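Side-chain contacts in lipase, class 3 (Penicillium roqueforti FM164, PDB 6L7N), which probably hydrolyses the ester bonds of acylglycerols, as a fungal class 3 lipase built on the alpha/beta-hydrolase fold: residues V78-R83 / K127-A132; Y220-P225 / K262-K267; A95-T100 / P204-L209; K236-D239 / F244-N247; A34-S37 / N42-Q45. All coordinates share one frame; numbering follows the deposited sequence.

Contact 1: residues V78-R83 / K127-A132; sequences VVLSFR and KELKEA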
# COMPACT_ATOMS: atom_id res chain seq x y z
N VAL A 78 9.94 1.78 11.82
CA VAL A 78 8.56 1.87 12.26
C VAL A 78 7.69 1.64 11.04
O VAL A 78 7.96 2.21 9.98
CB VAL A 78 8.28 3.24 12.90
CG1 VAL A 78 6.82 3.38 13.26
CG2 VAL A 78 9.16 3.42 14.14
N VAL A 79 6.69 0.78 11.17
CA VAL A 79 5.89 0.31 10.04
C VAL A 79 4.44 0.69 10.29
O VAL A 79 3.85 0.30 11.30
CB VAL A 79 6.02 -1.21 9.83
CG1 VAL A 79 5.13 -1.68 8.68
CG2 VAL A 79 7.49 -1.60 9.60
N LEU A 80 3.87 1.43 9.35
CA LEU A 80 2.47 1.82 9.37
C LEU A 80 1.80 1.05 8.25
O LEU A 80 2.08 1.31 7.08
CB LEU A 80 2.33 3.33 9.16
CG LEU A 80 0.91 3.89 8.98
CD1 LEU A 80 -0.02 3.42 10.10
CD2 LEU A 80 1.00 5.42 8.90
N SER A 81 0.92 0.11 8.60
CA SER A 81 0.32 -0.79 7.63
C SER A 81 -1.19 -0.58 7.59
O SER A 81 -1.84 -0.53 8.64
CB SER A 81 0.62 -2.24 7.98
OG SER A 81 -0.15 -3.12 7.20
N PHE A 82 -1.73 -0.48 6.36
CA PHE A 82 -3.16 -0.27 6.13
C PHE A 82 -3.77 -1.42 5.35
O PHE A 82 -3.24 -1.84 4.32
CB PHE A 82 -3.41 1.01 5.31
CG PHE A 82 -3.08 2.28 6.03
CD1 PHE A 82 -3.98 2.85 6.92
CD2 PHE A 82 -1.87 2.92 5.80
CE1 PHE A 82 -3.67 4.03 7.57
CE2 PHE A 82 -1.57 4.09 6.44
CZ PHE A 82 -2.46 4.65 7.33
N ARG A 83 -4.92 -1.90 5.84
CA ARG A 83 -5.82 -2.76 5.09
C ARG A 83 -7.11 -1.99 4.84
O ARG A 83 -7.69 -1.41 5.77
CB ARG A 83 -6.12 -4.06 5.87
CG ARG A 83 -6.84 -5.13 5.06
CD ARG A 83 -7.99 -5.78 5.86
NE ARG A 83 -9.15 -4.89 5.95
CZ ARG A 83 -10.09 -4.97 6.88
NH1 ARG A 83 -11.10 -4.11 6.88
NH2 ARG A 83 -10.05 -5.93 7.79
N LYS A 127 -0.30 11.37 16.22
CA LYS A 127 0.18 11.43 17.61
C LYS A 127 0.93 10.15 17.99
O LYS A 127 2.01 10.20 18.62
CB LYS A 127 -0.99 11.69 18.55
CG LYS A 127 -1.72 13.03 18.32
CD LYS A 127 -2.89 13.17 19.28
CE LYS A 127 -3.76 14.37 18.94
NZ LYS A 127 -5.11 14.23 19.56
N GLU A 128 0.40 9.00 17.58
CA GLU A 128 1.04 7.72 17.87
C GLU A 128 2.41 7.62 17.21
O GLU A 128 3.38 7.13 17.81
CB GLU A 128 0.14 6.57 17.40
CG GLU A 128 -1.20 6.44 18.12
CD GLU A 128 -2.15 5.43 17.48
OE1 GLU A 128 -3.16 5.06 18.13
OE2 GLU A 128 -1.89 5.00 16.33
N LEU A 129 2.50 8.04 15.95
CA LEU A 129 3.77 7.99 15.26
C LEU A 129 4.78 8.89 15.95
O LEU A 129 5.96 8.53 16.06
CB LEU A 129 3.60 8.39 13.81
CG LEU A 129 3.06 7.29 12.90
CD1 LEU A 129 2.83 7.89 11.51
CD2 LEU A 129 4.05 6.13 12.85
N LYS A 130 4.35 10.06 16.41
CA LYS A 130 5.30 10.92 17.11
C LYS A 130 5.89 10.18 18.30
O LYS A 130 7.12 10.18 18.51
CB LYS A 130 4.64 12.22 17.55
CG LYS A 130 5.59 13.17 18.28
CD LYS A 130 4.93 14.50 18.59
CE LYS A 130 5.88 15.42 19.34
NZ LYS A 130 5.17 16.61 19.87
N GLU A 131 5.04 9.47 19.04
CA GLU A 131 5.52 8.70 20.19
C GLU A 131 6.50 7.60 19.77
O GLU A 131 7.60 7.48 20.34
CB GLU A 131 4.34 8.10 20.94
CG GLU A 131 3.99 8.82 22.20
CD GLU A 131 2.92 8.08 22.95
OE1 GLU A 131 3.19 6.96 23.42
OE2 GLU A 131 1.80 8.61 23.03
N ALA A 132 6.12 6.79 18.79
CA ALA A 132 6.93 5.63 18.44
C ALA A 132 8.25 6.04 17.79
O ALA A 132 9.30 5.42 18.02
CB ALA A 132 6.13 4.68 17.55

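Contact 2: residues Y220-P225 / K262-K267; sequences YWITSP and KWYFMK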
# COMPACT_ATOMS: atom_id res chain seq x y z
N TYR A 220 6.42 -0.88 -10.60
CA TYR A 220 7.12 -2.16 -10.56
C TYR A 220 6.10 -3.22 -10.97
O TYR A 220 5.24 -3.61 -10.19
CB TYR A 220 7.68 -2.43 -9.16
CG TYR A 220 8.89 -1.57 -8.88
CD1 TYR A 220 10.17 -2.02 -9.19
CD2 TYR A 220 8.76 -0.30 -8.35
CE1 TYR A 220 11.29 -1.23 -8.95
CE2 TYR A 220 9.88 0.50 -8.10
CZ TYR A 220 11.14 0.02 -8.41
OH TYR A 220 12.26 0.80 -8.17
N TRP A 221 6.20 -3.64 -12.22
CA TRP A 221 5.23 -4.52 -12.86
C TRP A 221 5.76 -5.95 -12.79
O TRP A 221 6.72 -6.30 -13.49
CB TRP A 221 5.00 -4.08 -14.30
CG TRP A 221 3.92 -4.79 -15.04
CD1 TRP A 221 2.77 -5.35 -14.52
CD2 TRP A 221 3.87 -5.02 -16.45
NE1 TRP A 221 2.02 -5.91 -15.54
CE2 TRP A 221 2.68 -5.71 -16.73
CE3 TRP A 221 4.74 -4.70 -17.51
CZ2 TRP A 221 2.33 -6.10 -18.02
CZ3 TRP A 221 4.39 -5.08 -18.79
CH2 TRP A 221 3.19 -5.76 -19.04
N ILE A 222 5.14 -6.76 -11.94
CA ILE A 222 5.45 -8.18 -11.82
C ILE A 222 4.74 -8.92 -12.94
O ILE A 222 3.51 -8.92 -13.02
CB ILE A 222 5.02 -8.72 -10.45
CG1 ILE A 222 5.54 -7.81 -9.33
CG2 ILE A 222 5.54 -10.15 -10.26
CD1 ILE A 222 4.72 -7.87 -8.08
N THR A 223 5.52 -9.53 -13.83
CA THR A 223 4.97 -10.16 -15.03
C THR A 223 4.79 -11.66 -14.89
O THR A 223 4.18 -12.28 -15.77
CB THR A 223 5.87 -9.86 -16.23
OG1 THR A 223 7.19 -10.36 -15.96
CG2 THR A 223 5.97 -8.37 -16.45
N SER A 224 5.31 -12.26 -13.82
CA SER A 224 5.17 -13.69 -13.60
C SER A 224 3.73 -14.03 -13.19
O SER A 224 3.01 -13.19 -12.66
CB SER A 224 6.16 -14.15 -12.53
OG SER A 224 6.16 -13.31 -11.39
N PRO A 225 3.29 -15.27 -13.45
CA PRO A 225 1.89 -15.65 -13.16
C PRO A 225 1.55 -15.79 -11.68
O PRO A 225 2.41 -15.68 -10.81
CB PRO A 225 1.73 -17.01 -13.87
CG PRO A 225 2.93 -17.17 -14.75
CD PRO A 225 4.02 -16.32 -14.19
N LYS A 262 -4.52 -11.01 -6.16
CA LYS A 262 -4.17 -11.53 -4.85
C LYS A 262 -2.72 -11.98 -4.76
O LYS A 262 -2.22 -12.18 -3.64
CB LYS A 262 -5.12 -12.68 -4.48
CG LYS A 262 -6.58 -12.21 -4.56
CD LYS A 262 -7.35 -12.64 -3.35
CE LYS A 262 -8.84 -12.84 -3.59
NZ LYS A 262 -9.45 -13.65 -2.47
N TRP A 263 -2.02 -12.08 -5.88
CA TRP A 263 -0.71 -12.72 -5.96
C TRP A 263 0.37 -11.66 -6.21
O TRP A 263 0.72 -11.36 -7.35
CB TRP A 263 -0.74 -13.80 -7.05
CG TRP A 263 -1.61 -14.95 -6.64
CD1 TRP A 263 -2.89 -15.22 -7.07
CD2 TRP A 263 -1.28 -15.97 -5.69
NE1 TRP A 263 -3.36 -16.36 -6.45
CE2 TRP A 263 -2.39 -16.84 -5.60
CE3 TRP A 263 -0.15 -16.24 -4.91
CZ2 TRP A 263 -2.40 -17.95 -4.76
CZ3 TRP A 263 -0.16 -17.35 -4.08
CH2 TRP A 263 -1.28 -18.19 -4.02
N TYR A 264 0.89 -11.11 -5.12
CA TYR A 264 1.97 -10.12 -5.16
C TYR A 264 3.06 -10.68 -4.27
O TYR A 264 3.10 -10.36 -3.08
CB TYR A 264 1.48 -8.74 -4.69
CG TYR A 264 0.73 -7.96 -5.78
CD1 TYR A 264 -0.51 -8.38 -6.22
CD2 TYR A 264 1.29 -6.82 -6.34
CE1 TYR A 264 -1.20 -7.68 -7.21
CE2 TYR A 264 0.62 -6.12 -7.32
CZ TYR A 264 -0.62 -6.55 -7.76
OH TYR A 264 -1.28 -5.84 -8.74
N PHE A 265 3.92 -11.52 -4.86
CA PHE A 265 4.98 -12.29 -4.20
C PHE A 265 4.38 -13.43 -3.37
O PHE A 265 4.78 -14.59 -3.53
CB PHE A 265 5.89 -11.39 -3.36
CG PHE A 265 6.53 -10.29 -4.14
CD1 PHE A 265 7.55 -10.56 -5.03
CD2 PHE A 265 6.10 -8.98 -4.00
CE1 PHE A 265 8.15 -9.54 -5.77
CE2 PHE A 265 6.67 -7.96 -4.74
CZ PHE A 265 7.70 -8.23 -5.62
N MET A 266 3.46 -13.11 -2.47
CA MET A 266 2.72 -14.11 -1.70
C MET A 266 1.23 -13.94 -1.95
O MET A 266 0.79 -13.04 -2.67
CB MET A 266 3.00 -14.00 -0.20
CG MET A 266 4.45 -14.26 0.19
SD MET A 266 5.51 -12.94 -0.40
CE MET A 266 6.96 -13.13 0.63
N LYS A 267 0.45 -14.84 -1.35
CA LYS A 267 -1.00 -14.64 -1.27
C LYS A 267 -1.25 -13.57 -0.22
O LYS A 267 -1.42 -13.88 0.96
CB LYS A 267 -1.70 -15.94 -0.90
CG LYS A 267 -3.14 -16.00 -1.32
CD LYS A 267 -3.66 -17.42 -1.21
CE LYS A 267 -4.94 -17.45 -0.43
NZ LYS A 267 -5.72 -16.21 -0.68

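Contact 3: residues A95-T100 / P204-L209; sequences AIFVYT and PKLPLL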
# COMPACT_ATOMS: atom_id res chain seq x y z
N ALA A 95 -17.94 0.52 -8.24
CA ALA A 95 -17.61 1.72 -7.49
C ALA A 95 -17.60 2.94 -8.39
O ALA A 95 -17.13 2.89 -9.54
CB ALA A 95 -16.25 1.58 -6.79
N ILE A 96 -18.17 4.00 -7.87
CA ILE A 96 -18.15 5.33 -8.45
C ILE A 96 -17.07 6.13 -7.74
O ILE A 96 -16.87 5.97 -6.53
CB ILE A 96 -19.55 5.97 -8.28
CG1 ILE A 96 -20.52 5.38 -9.30
CG2 ILE A 96 -19.50 7.46 -8.36
CD1 ILE A 96 -19.89 5.09 -10.63
N PHE A 97 -16.35 6.96 -8.48
CA PHE A 97 -15.30 7.75 -7.86
C PHE A 97 -15.73 9.21 -7.76
O PHE A 97 -16.67 9.64 -8.43
CB PHE A 97 -14.01 7.57 -8.66
CG PHE A 97 -13.68 6.12 -8.87
CD1 PHE A 97 -13.45 5.30 -7.76
CD2 PHE A 97 -13.70 5.55 -10.13
CE1 PHE A 97 -13.17 3.95 -7.93
CE2 PHE A 97 -13.44 4.19 -10.30
CZ PHE A 97 -13.17 3.39 -9.20
N VAL A 98 -15.08 9.96 -6.87
CA VAL A 98 -15.38 11.38 -6.66
C VAL A 98 -14.08 12.09 -6.31
O VAL A 98 -13.30 11.60 -5.49
CB VAL A 98 -16.43 11.61 -5.55
CG1 VAL A 98 -16.69 13.10 -5.36
CG2 VAL A 98 -17.73 10.87 -5.81
N TYR A 99 -13.84 13.26 -6.92
CA TYR A 99 -12.68 14.06 -6.55
C TYR A 99 -12.90 14.77 -5.22
O TYR A 99 -14.03 15.05 -4.81
CB TYR A 99 -12.39 15.12 -7.61
CG TYR A 99 -11.87 14.59 -8.91
CD1 TYR A 99 -10.60 14.05 -9.01
CD2 TYR A 99 -12.65 14.65 -10.05
CE1 TYR A 99 -10.12 13.57 -10.20
CE2 TYR A 99 -12.18 14.19 -11.25
CZ TYR A 99 -10.92 13.64 -11.32
OH TYR A 99 -10.46 13.18 -12.54
N THR A 100 -11.79 15.10 -4.56
CA THR A 100 -11.81 16.01 -3.42
C THR A 100 -10.47 16.70 -3.30
O THR A 100 -9.45 16.24 -3.84
CB THR A 100 -12.14 15.29 -2.10
OG1 THR A 100 -12.49 16.26 -1.10
CG2 THR A 100 -10.92 14.52 -1.58
N PRO A 204 -5.30 -1.99 -10.06
CA PRO A 204 -4.46 -0.83 -10.40
C PRO A 204 -4.88 -0.10 -11.66
O PRO A 204 -4.26 0.91 -12.00
CB PRO A 204 -3.06 -1.44 -10.58
CG PRO A 204 -3.09 -2.69 -9.75
CD PRO A 204 -4.48 -3.21 -9.92
N LYS A 205 -5.87 -0.60 -12.39
CA LYS A 205 -6.32 0.09 -13.59
C LYS A 205 -7.38 1.14 -13.30
O LYS A 205 -7.78 1.89 -14.20
CB LYS A 205 -6.85 -0.92 -14.61
CG LYS A 205 -5.82 -1.97 -15.01
CD LYS A 205 -6.44 -3.01 -15.92
CE LYS A 205 -5.43 -4.04 -16.40
NZ LYS A 205 -6.04 -4.89 -17.49
N LEU A 206 -7.82 1.24 -12.04
CA LEU A 206 -8.91 2.11 -11.65
C LEU A 206 -8.47 3.09 -10.56
O LEU A 206 -7.57 2.78 -9.77
CB LEU A 206 -10.11 1.30 -11.15
CG LEU A 206 -10.88 0.55 -12.26
CD1 LEU A 206 -11.76 -0.57 -11.72
CD2 LEU A 206 -11.72 1.51 -13.11
N PRO A 207 -9.04 4.30 -10.53
CA PRO A 207 -9.89 4.85 -11.60
C PRO A 207 -9.13 5.02 -12.93
O PRO A 207 -7.93 4.93 -12.92
CB PRO A 207 -10.33 6.20 -11.06
CG PRO A 207 -10.20 6.09 -9.58
CD PRO A 207 -9.08 5.12 -9.31
N LEU A 208 -9.84 5.23 -14.03
CA LEU A 208 -9.20 5.21 -15.35
C LEU A 208 -8.41 6.48 -15.61
O LEU A 208 -8.73 7.56 -15.10
CB LEU A 208 -10.25 5.06 -16.45
CG LEU A 208 -11.15 3.84 -16.27
CD1 LEU A 208 -12.33 3.91 -17.23
CD2 LEU A 208 -10.35 2.56 -16.48
N LEU A 209 -7.38 6.36 -16.45
CA LEU A 209 -6.70 7.54 -16.96
C LEU A 209 -7.71 8.52 -17.54
O LEU A 209 -7.63 9.73 -17.29
CB LEU A 209 -5.68 7.16 -18.03
CG LEU A 209 -4.35 6.61 -17.53
CD1 LEU A 209 -3.49 6.20 -18.70
CD2 LEU A 209 -3.67 7.65 -16.68

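Contact 4: residues K236-D239 / F244-N247; sequences KVID and FAGN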
# COMPACT_ATOMS: atom_id res chain seq x y z
N LYS A 236 9.36 -5.55 -14.35
CA LYS A 236 9.71 -4.48 -15.27
C LYS A 236 9.41 -3.14 -14.60
O LYS A 236 8.40 -2.99 -13.91
CB LYS A 236 8.90 -4.60 -16.57
CG LYS A 236 8.85 -6.01 -17.13
CD LYS A 236 9.10 -6.02 -18.63
CE LYS A 236 8.63 -7.33 -19.24
NZ LYS A 236 8.93 -8.50 -18.36
N VAL A 237 10.29 -2.16 -14.79
CA VAL A 237 10.08 -0.85 -14.20
C VAL A 237 9.58 0.09 -15.29
O VAL A 237 10.22 0.23 -16.34
CB VAL A 237 11.36 -0.33 -13.52
CG1 VAL A 237 11.07 0.89 -12.67
CG2 VAL A 237 11.94 -1.43 -12.65
N ILE A 238 8.41 0.68 -15.08
CA ILE A 238 7.77 1.56 -16.05
C ILE A 238 7.81 2.98 -15.48
O ILE A 238 7.36 3.21 -14.36
CB ILE A 238 6.34 1.12 -16.36
CG1 ILE A 238 6.36 -0.23 -17.09
CG2 ILE A 238 5.63 2.13 -17.22
CD1 ILE A 238 5.89 -1.35 -16.26
N ASP A 239 8.37 3.92 -16.25
CA ASP A 239 8.70 5.23 -15.70
C ASP A 239 7.60 6.28 -15.88
O ASP A 239 7.74 7.38 -15.34
CB ASP A 239 10.01 5.74 -16.30
CG ASP A 239 11.15 4.74 -16.11
OD1 ASP A 239 11.07 3.94 -15.16
OD2 ASP A 239 12.13 4.76 -16.90
N PHE A 244 -0.52 2.81 -22.62
CA PHE A 244 -0.02 1.64 -23.35
C PHE A 244 1.12 0.91 -22.64
O PHE A 244 1.67 -0.04 -23.20
CB PHE A 244 0.45 2.04 -24.76
CG PHE A 244 1.24 3.32 -24.79
CD1 PHE A 244 0.61 4.55 -24.93
CD2 PHE A 244 2.62 3.29 -24.68
CE1 PHE A 244 1.35 5.72 -24.96
CE2 PHE A 244 3.37 4.47 -24.72
CZ PHE A 244 2.73 5.68 -24.85
N ALA A 245 1.51 1.33 -21.44
CA ALA A 245 2.63 0.70 -20.76
C ALA A 245 2.16 -0.11 -19.56
O ALA A 245 1.12 0.18 -18.95
CB ALA A 245 3.64 1.74 -20.30
N GLY A 246 2.93 -1.15 -19.24
CA GLY A 246 2.73 -1.95 -18.04
C GLY A 246 1.33 -2.50 -17.85
O GLY A 246 0.61 -2.88 -18.81
N ASN A 247 0.93 -2.55 -16.57
CA ASN A 247 -0.35 -3.14 -16.20
C ASN A 247 -1.50 -2.45 -16.93
O ASN A 247 -2.38 -3.12 -17.49
CB ASN A 247 -0.52 -3.06 -14.67
CG ASN A 247 -1.94 -3.31 -14.20
OD1 ASN A 247 -2.67 -2.37 -13.85
ND2 ASN A 247 -2.34 -4.57 -14.15

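Contact 5: residues A34-S37 / N42-Q45; sequences AKIS and NCPQ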
# COMPACT_ATOMS: atom_id res chain seq x y z
N ALA A 34 2.23 -7.18 21.62
CA ALA A 34 2.10 -8.50 21.02
C ALA A 34 2.90 -8.60 19.73
O ALA A 34 3.12 -7.60 19.03
CB ALA A 34 0.64 -8.83 20.75
N LYS A 35 3.34 -9.81 19.41
CA LYS A 35 4.09 -10.06 18.18
C LYS A 35 3.14 -10.17 16.99
O LYS A 35 2.09 -10.79 17.08
CB LYS A 35 4.90 -11.34 18.31
CG LYS A 35 5.79 -11.37 19.56
CD LYS A 35 6.02 -12.80 20.06
CE LYS A 35 6.96 -12.79 21.27
NZ LYS A 35 7.66 -14.10 21.46
N ILE A 36 3.53 -9.57 15.86
CA ILE A 36 2.82 -9.80 14.61
C ILE A 36 2.93 -11.27 14.22
O ILE A 36 4.02 -11.86 14.26
CB ILE A 36 3.38 -8.92 13.48
CG1 ILE A 36 2.98 -7.44 13.64
CG2 ILE A 36 2.95 -9.45 12.12
CD1 ILE A 36 3.77 -6.53 12.72
N SER A 37 1.82 -11.86 13.80
CA SER A 37 1.82 -13.26 13.39
C SER A 37 0.80 -13.45 12.28
O SER A 37 -0.25 -12.80 12.27
CB SER A 37 1.50 -14.20 14.56
OG SER A 37 1.82 -15.53 14.19
N ASN A 42 1.95 -16.58 5.75
CA ASN A 42 2.33 -15.69 4.66
C ASN A 42 3.05 -14.42 5.13
O ASN A 42 3.19 -13.47 4.35
CB ASN A 42 1.11 -15.34 3.79
CG ASN A 42 -0.02 -14.70 4.58
OD1 ASN A 42 -0.11 -14.85 5.80
ND2 ASN A 42 -0.90 -13.99 3.87
N CYS A 43 3.52 -14.37 6.38
CA CYS A 43 4.51 -13.34 6.67
C CYS A 43 5.70 -13.90 7.46
O CYS A 43 6.03 -13.37 8.54
CB CYS A 43 3.86 -12.15 7.40
SG CYS A 43 3.18 -12.41 9.07
N PRO A 44 6.37 -14.94 6.96
CA PRO A 44 7.43 -15.57 7.79
C PRO A 44 8.59 -14.63 8.11
O PRO A 44 9.12 -14.68 9.22
CB PRO A 44 7.88 -16.76 6.93
CG PRO A 44 7.51 -16.37 5.52
CD PRO A 44 6.22 -15.63 5.67
N GLN A 45 9.00 -13.79 7.16
CA GLN A 45 10.13 -12.91 7.43
C GLN A 45 9.76 -11.79 8.40
O GLN A 45 10.62 -11.30 9.15
CB GLN A 45 10.68 -12.35 6.12
CG GLN A 45 11.29 -13.42 5.21
CD GLN A 45 11.96 -12.84 3.98
OE1 GLN A 45 11.55 -11.79 3.47
NE2 GLN A 45 13.00 -13.51 3.49

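Contact 1: residues V78-R83 / K127-A132
Leu-129 of helix 112-135 spreads its two methyls over a pair of strand residues, one branch for each. Its CD2 meets CG1 of Val-78 at 3.9 Å, and its CD1 reaches CD2 of Leu-80 at 4.0 Å. The two leucines cross at about a right angle, whereas the valine meets Leu-129 more slantwise. Val-78 CG1 and Leu-80 CG both lie anti to the backbone N (chi1 176° and 172°), and being two residues apart on the strand they point to the same side, toward the helix. The other methyl of Val-78, CG2, comes within 4.4 Å of the carbonyl oxygen of Ala-132, where the backbones lie nearest (7.4 Å between the CA atoms of Val-78 and Ala-132). That oxygen accepts a hydrogen bond from Asn-136 ND2, so the methyl costs it no partner. All four touching residues are buried, and the side-chain contacts are all apolar. The axes of segments 78-83 and 127-132 come within 10.2 Å and run nearly antiparallel. Leu-160 of helix 148-161 touches both leucines on this side of the central sheet, while Val-79 turns to the other side and packs on Trp-15 and Tyr-18 of helix 6-22.

Contact 2: residues Y220-P225 / K262-K267
A single methyl, CD1 of Ile-222, carries the close part of this contact, reaching toward two aromatic rings that follow each other in the chain. It lies over one face of Phe-265 as a CH-pi contact, 4.2 Å from the ring centroid and 28° off the normal, with CE2 of Phe-265 3.9 Å away. To Tyr-264 the approach is oblique, CD1 of Ile-222 standing 4.0 Å from CD2 of that ring. CG1 of Ile-222 is anti to its own carbonyl carbon (chi1 -50°), which sends the long branch out from the side of the strand's last residue, toward both rings. Away from this methyl the segments part. Trp-263 starts toward 220-225, its CB coming no nearer than 5.3 Å to the backbone O of Pro-225, and its indole then leads away; CG of Lys-267 lies 3.9 Å above one face of that indole. Pro-225 is exposed. The hydroxyl of Tyr-264 is hydrogen-bonded to Asp-201 OD2, an aspartate placed like the acid of a Ser-147/His-261/Asp-201 triad. Ile-222 therefore offers Tyr-264 only dispersion and hydrophobic contact, and the phenol's direction is probably set by its hydroxyl bond beside the presumed active site.

Contact 3: residues A95-T100 / P204-L209
With CG anti to its carbonyl carbon (chi1 -52°), Phe-97 swings its ring toward the loop 204-209, where the cis peptide between Leu-206 and Pro-207 presents the pyrrolidine ring to it. The result is a proline-aromatic CH-pi contact. In this alpha/beta-hydrolase fold the short helix after the strand that bears Arg-83, here 88-94, probably corresponds to the lid, as in related fungal lipases; 95-100 would then be its trailing hinge, while 204-209 follows the presumed catalytic Asp-201. CG of Pro-207 stands almost squarely over the phenyl centre, 3.5 Å from the centroid and 12° off the normal. CB of the same proline leans toward one side of the ring, 3.6 Å from CD2 of Phe-97. At the far end of the phenyl, CZ of Phe-97 touches CB of Leu-206 at 4.2 Å, an oblique contact between side chains that cross at about a right angle. Trp-91 of the presumed lid helix also meets this ring, with planes some 60° apart, and Tyr-213 touches both Phe-97 and Pro-207. Replacing the phenylalanine by an alanine would probably leave the Pro-207 ring without its aromatic partner, open a gap beside Leu-206 and weaken the link between 95-100 and the 204-209 loop. Beyond Pro-207 the chain is fixed by its carbonyl oxygen, which accepts a hydrogen bond from Arg-177 NH1. The second face of the phenyl meets its own segment: the carbonyl oxygen of Ala-95 lies 3.9 Å above the Phe-97 ring plane, shifted toward the rim.

Contact 4: residues K236-D239 / F244-N247
Strand 235-238, at one border of the central alpha/beta-hydrolase sheet, here meets the residues leading into the short helix 246-249, the two being joined by a short loop. Ile-238 makes the whole contact from the strand side, each branch meeting a different residue. Its CG2 packs on CB of Ala-245 at 3.7 Å, methyl against methyl. Its CD1 comes down on the backbone at Gly-246, 3.7 Å from that residue's CA, with CG1 of Ile-238 following at 4.1 Å from the same CA. The end of the isoleucine is twisted away from a staggered position (chi2 109°), which lays CD1 against the glycine. A side chain there would probably not fit this packing: a CB on Gly-246 would fall 2.9 Å from CD1 of Ile-238, a clash, and the positive phi of 53° suits a residue without one. An alanine in place of Ile-238 would probably leave the CA of Gly-246 uncovered on this side and Ala-245 without its methyl partner. Glu-219 OE2, on the neighbouring strand, accepts from the backbone N of Asn-247. The contact itself is wholly apolar, so shape decides it: a branched chain fits against two of the smallest residues, bringing the strand and the 244-247 segment close.

Contact 5: residues A34-S37 / N42-Q45
The flat group at the centre of this contact is the carbonyl of Ser-37, and the sulfur of Cys-43 lies over one of its faces. Cys-43 SG is 4.1 Å from Ser-37 C and stands well above the carbonyl plane rather than beside the oxygen. The approach is thus van der Waals packing of sulfur on a peptide. From the same segment, CG2 of Ile-36 reaches SG of Cys-43 at 4.3 Å, a looser apolar touch. The other flat group, the carboxamide of Asn-42, stays clear of 34-37; its OD1 is hydrogen-bonded to the hydroxyl of Tyr-24. SG of Cys-43 sits between its backbone N and carbonyl carbon (chi1 65°), a rotation that turns it toward Ser-37 and toward its covalent mate, Cys-38. Because Cys-38 follows directly after Ser-37, the disulfide between Cys-38 and Cys-43 keeps the sulfur close to this carbonyl. The backbones remain apart, with 7.2 Å between the CA atoms of Ser-37 and Cys-43. Around the pair, Ile-36 is buried against Ala-21 of helix 6-22 and against Phe-68 and Ala-70 of strand 66-72, and Gln-17 touches Cys-43. Ser-37 is exposed, its side chain directed away and its OG making a weak hydrogen bond to Glu-47. Cys-43 occupies the N-cap position of helix 44-49, and Pro-44 begins the first turn. This is a short disulfide-closed loop pinned at a helix start, within the N-terminal region of the lipase.

How the contacts relate
Contact 2 borders the presumed Ser-147/His-261/Asp-201 triad through Tyr-264; Asn-247 of contact 4 donates to the backbone O of Asp-201, and contact 3 adjoins contact 2 where Tyr-264 OH packs on CG of Pro-204, 3.8 Å away. Contact 4 is nested in the chain between the two segments of contact 2, on the next strand of the same sheet: Trp-221 N and Lys-236 O, 2.8 Å apart, probably form a hydrogen bond, and CE3 of Trp-221 lies 3.4 Å from CA of Gly-246. Contact 5 is joined to contact 2 by a hydrogen bond from Asn-42 ND2 to Lys-267 O (3.0 Å). Contact 1 reaches the same sheet, its centre about 26 Å from that of contact 2.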